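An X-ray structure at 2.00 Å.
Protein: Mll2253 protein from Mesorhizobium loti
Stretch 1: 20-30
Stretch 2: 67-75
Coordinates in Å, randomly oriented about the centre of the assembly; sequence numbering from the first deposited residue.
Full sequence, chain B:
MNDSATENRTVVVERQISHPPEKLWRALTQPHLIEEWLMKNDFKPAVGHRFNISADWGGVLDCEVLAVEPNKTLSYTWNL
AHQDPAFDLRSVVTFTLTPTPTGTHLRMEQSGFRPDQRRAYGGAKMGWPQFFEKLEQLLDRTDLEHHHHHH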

# COMPACT_ATOMS: atom_id res chain seq x y z
N PRO B 20 20.13 -5.79 19.08
CA PRO B 20 20.31 -7.23 19.26
C PRO B 20 19.28 -8.02 18.48
O PRO B 20 18.17 -7.53 18.23
CB PRO B 20 20.18 -7.41 20.77
CG PRO B 20 19.32 -6.26 21.19
CD PRO B 20 19.86 -5.12 20.36
N PRO B 21 19.62 -9.25 18.07
CA PRO B 21 18.72 -10.11 17.30
C PRO B 21 17.33 -10.31 17.93
O PRO B 21 16.32 -10.27 17.23
CB PRO B 21 19.51 -11.42 17.16
CG PRO B 21 20.40 -11.40 18.37
CD PRO B 21 20.85 -9.97 18.43
N GLU B 22 17.28 -10.49 19.25
CA GLU B 22 16.00 -10.69 19.94
C GLU B 22 15.01 -9.55 19.72
O GLU B 22 13.81 -9.79 19.55
CB GLU B 22 16.22 -10.89 21.44
CG GLU B 22 17.00 -12.14 21.76
CD GLU B 22 18.47 -12.00 21.42
OE1 GLU B 22 19.11 -13.03 21.13
OE2 GLU B 22 18.98 -10.85 21.47
N LYS B 23 15.51 -8.32 19.75
CA LYS B 23 14.69 -7.14 19.56
C LYS B 23 14.19 -7.10 18.11
O LYS B 23 13.01 -6.87 17.85
CB LYS B 23 15.52 -5.89 19.87
CG LYS B 23 14.86 -4.57 19.58
CD LYS B 23 14.16 -4.03 20.82
CE LYS B 23 14.53 -2.57 21.04
NZ LYS B 23 15.99 -2.43 21.33
N LEU B 24 15.10 -7.32 17.17
CA LEU B 24 14.75 -7.33 15.76
C LEU B 24 13.70 -8.42 15.54
O LEU B 24 12.68 -8.19 14.90
CB LEU B 24 15.99 -7.64 14.91
CG LEU B 24 16.13 -7.00 13.52
CD1 LEU B 24 17.16 -7.77 12.73
CD2 LEU B 24 14.79 -6.99 12.78
N TRP B 25 13.95 -9.61 16.09
CA TRP B 25 13.03 -10.73 15.94
C TRP B 25 11.60 -10.39 16.36
O TRP B 25 10.64 -10.76 15.67
CB TRP B 25 13.51 -11.95 16.73
CG TRP B 25 12.60 -13.14 16.58
CD1 TRP B 25 11.68 -13.59 17.49
CD2 TRP B 25 12.49 -14.00 15.44
NE1 TRP B 25 11.01 -14.68 16.99
CE2 TRP B 25 11.49 -14.96 15.74
CE3 TRP B 25 13.14 -14.07 14.21
CZ2 TRP B 25 11.12 -15.96 14.84
CZ3 TRP B 25 12.77 -15.07 13.31
CH2 TRP B 25 11.78 -16.00 13.64
N ARG B 26 11.46 -9.69 17.48
CA ARG B 26 10.15 -9.30 17.97
C ARG B 26 9.45 -8.35 17.01
O ARG B 26 8.26 -8.50 16.73
CB ARG B 26 10.27 -8.65 19.36
CG ARG B 26 10.31 -9.66 20.50
CD ARG B 26 10.38 -8.98 21.86
NE ARG B 26 11.75 -8.66 22.24
CZ ARG B 26 12.69 -9.58 22.48
NH1 ARG B 26 12.41 -10.87 22.37
NH2 ARG B 26 13.91 -9.20 22.83
N ALA B 27 10.20 -7.38 16.49
CA ALA B 27 9.62 -6.43 15.55
C ALA B 27 9.15 -7.12 14.27
O ALA B 27 8.26 -6.62 13.58
CB ALA B 27 10.64 -5.34 15.22
N LEU B 28 9.74 -8.27 13.95
CA LEU B 28 9.37 -9.01 12.74
C LEU B 28 8.26 -10.04 12.96
O LEU B 28 7.66 -10.52 12.00
CB LEU B 28 10.60 -9.74 12.19
CG LEU B 28 11.76 -8.89 11.67
CD1 LEU B 28 12.98 -9.76 11.44
CD2 LEU B 28 11.34 -8.19 10.39
N THR B 29 8.00 -10.38 14.22
CA THR B 29 7.01 -11.40 14.55
C THR B 29 5.85 -10.94 15.43
O THR B 29 4.95 -11.72 15.72
CB THR B 29 7.70 -12.59 15.25
OG1 THR B 29 8.37 -12.12 16.43
CG2 THR B 29 8.71 -13.24 14.32
N GLN B 30 5.86 -9.68 15.86
CA GLN B 30 4.79 -9.16 16.70
C GLN B 30 3.84 -8.32 15.86
O GLN B 30 4.23 -7.29 15.31
CB GLN B 30 5.37 -8.29 17.81
CG GLN B 30 6.26 -9.04 18.77
CD GLN B 30 5.55 -9.42 20.03
OE1 GLN B 30 4.60 -10.22 20.01
NE2 GLN B 30 5.97 -8.85 21.15
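Stretch 2 (67-75) AVEPNKTLS

Stretch 2 is a β-hairpin laid against one side of the helix 21-29. Its first strand, 67-69, leads through a turn at Pro-70, Asn-71 and Lys-72 into the second, 73-75, and the two are held together by backbone hydrogen bonds, among them Glu-69 N to Thr-73 O and Thr-73 N to Glu-69 O, both 2.8 Å. Asn-71 has positive phi (60/7), whereas the strand residues on both sides of the turn are extended. Strand 73-75 runs nearly parallel to the helix, at 13° between their N-to-C directions, with a closest axial approach of 10.4 Å. The backbones come nearer at the turn, where the CA atoms of Trp-25 and Asn-71 are 5.3 Å apart, than at Leu-28 and Leu-74, where the CA separation is 8.4 Å.

Trp-25 dominates the contact. With chi1 in the t well, its indole lies against the turn end of the hairpin. Pro-70 CA lies over one face, 3.9 Å from the centroid of the six-membered ring in a CH-pi contact, and Asn-71 N approaches Trp-25 CD2 over the same face at 3.2 Å. At the ring edge, Trp-25 CZ2 meets Val-68 CG1 at 3.9 Å and Trp-25 CH2 lies 3.2 Å from Thr-73 O.

Asn-71 covers the next largest area. Its CA-to-CB bond points away from the helix, yet the side-chain end returns to it, placing Asn-71 OD1 3.3 Å from Trp-25 CB and 3.6 Å from Glu-22 CA. No hydrogen bond links the two stretches, so close packing carries the contact.

Further along, Leu-74 points toward the helix. Its CB packs 3.8 Å from Trp-25 CZ3, while Leu-74 CD2 sits 3.6 Å from Leu-28 O and 3.8 Å from Thr-29 CG2.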

# COMPACT_ATOMS: atom_id res chain seq x y z
N ALA B 67 8.43 -21.02 7.36
CA ALA B 67 9.50 -21.46 8.24
C ALA B 67 9.71 -20.49 9.39
O ALA B 67 9.56 -19.28 9.24
CB ALA B 67 10.80 -21.64 7.46
N VAL B 68 10.06 -21.04 10.55
CA VAL B 68 10.29 -20.22 11.72
C VAL B 68 11.41 -20.78 12.58
O VAL B 68 11.31 -21.88 13.11
CB VAL B 68 9.02 -20.11 12.58
CG1 VAL B 68 9.29 -19.22 13.78
CG2 VAL B 68 7.87 -19.56 11.76
N GLU B 69 12.47 -20.00 12.73
CA GLU B 69 13.60 -20.38 13.54
C GLU B 69 13.95 -19.16 14.39
O GLU B 69 14.71 -18.29 13.97
CB GLU B 69 14.77 -20.77 12.64
CG GLU B 69 16.00 -21.24 13.39
CD GLU B 69 17.02 -21.87 12.46
OE1 GLU B 69 17.42 -21.20 11.48
OE2 GLU B 69 17.42 -23.02 12.72
N PRO B 70 13.39 -19.10 15.61
CA PRO B 70 13.57 -18.02 16.58
C PRO B 70 14.90 -17.29 16.53
O PRO B 70 15.97 -17.90 16.60
CB PRO B 70 13.30 -18.72 17.90
CG PRO B 70 12.19 -19.64 17.54
CD PRO B 70 12.70 -20.24 16.24
N ASN B 71 14.80 -15.98 16.39
CA ASN B 71 15.95 -15.09 16.33
C ASN B 71 16.89 -15.38 15.18
O ASN B 71 17.95 -14.77 15.09
CB ASN B 71 16.73 -15.15 17.65
CG ASN B 71 15.85 -14.92 18.86
OD1 ASN B 71 15.04 -13.99 18.89
ND2 ASN B 71 16.01 -15.77 19.87
N LYS B 72 16.51 -16.28 14.28
CA LYS B 72 17.40 -16.61 13.16
C LYS B 72 16.79 -16.52 11.77
O LYS B 72 17.31 -15.81 10.91
CB LYS B 72 17.99 -18.01 13.36
CG LYS B 72 18.87 -18.13 14.60
CD LYS B 72 19.43 -19.54 14.74
CE LYS B 72 20.35 -19.65 15.95
NZ LYS B 72 20.97 -21.01 16.05
N THR B 73 15.69 -17.24 11.54
CA THR B 73 15.05 -17.26 10.23
C THR B 73 13.53 -17.18 10.29
O THR B 73 12.90 -17.73 11.20
CB THR B 73 15.42 -18.54 9.45
OG1 THR B 73 16.84 -18.71 9.45
CG2 THR B 73 14.94 -18.45 8.01
N LEU B 74 12.95 -16.50 9.31
CA LEU B 74 11.51 -16.36 9.21
C LEU B 74 11.13 -16.26 7.74
O LEU B 74 11.64 -15.41 7.01
CB LEU B 74 11.04 -15.11 9.96
CG LEU B 74 9.55 -14.75 9.84
CD1 LEU B 74 8.69 -15.89 10.35
CD2 LEU B 74 9.28 -13.48 10.62
N SER B 75 10.22 -17.12 7.30
CA SER B 75 9.78 -17.08 5.91
C SER B 75 8.28 -17.27 5.80
O SER B 75 7.68 -18.00 6.59
CB SER B 75 10.49 -18.16 5.09
OG SER B 75 10.00 -18.20 3.76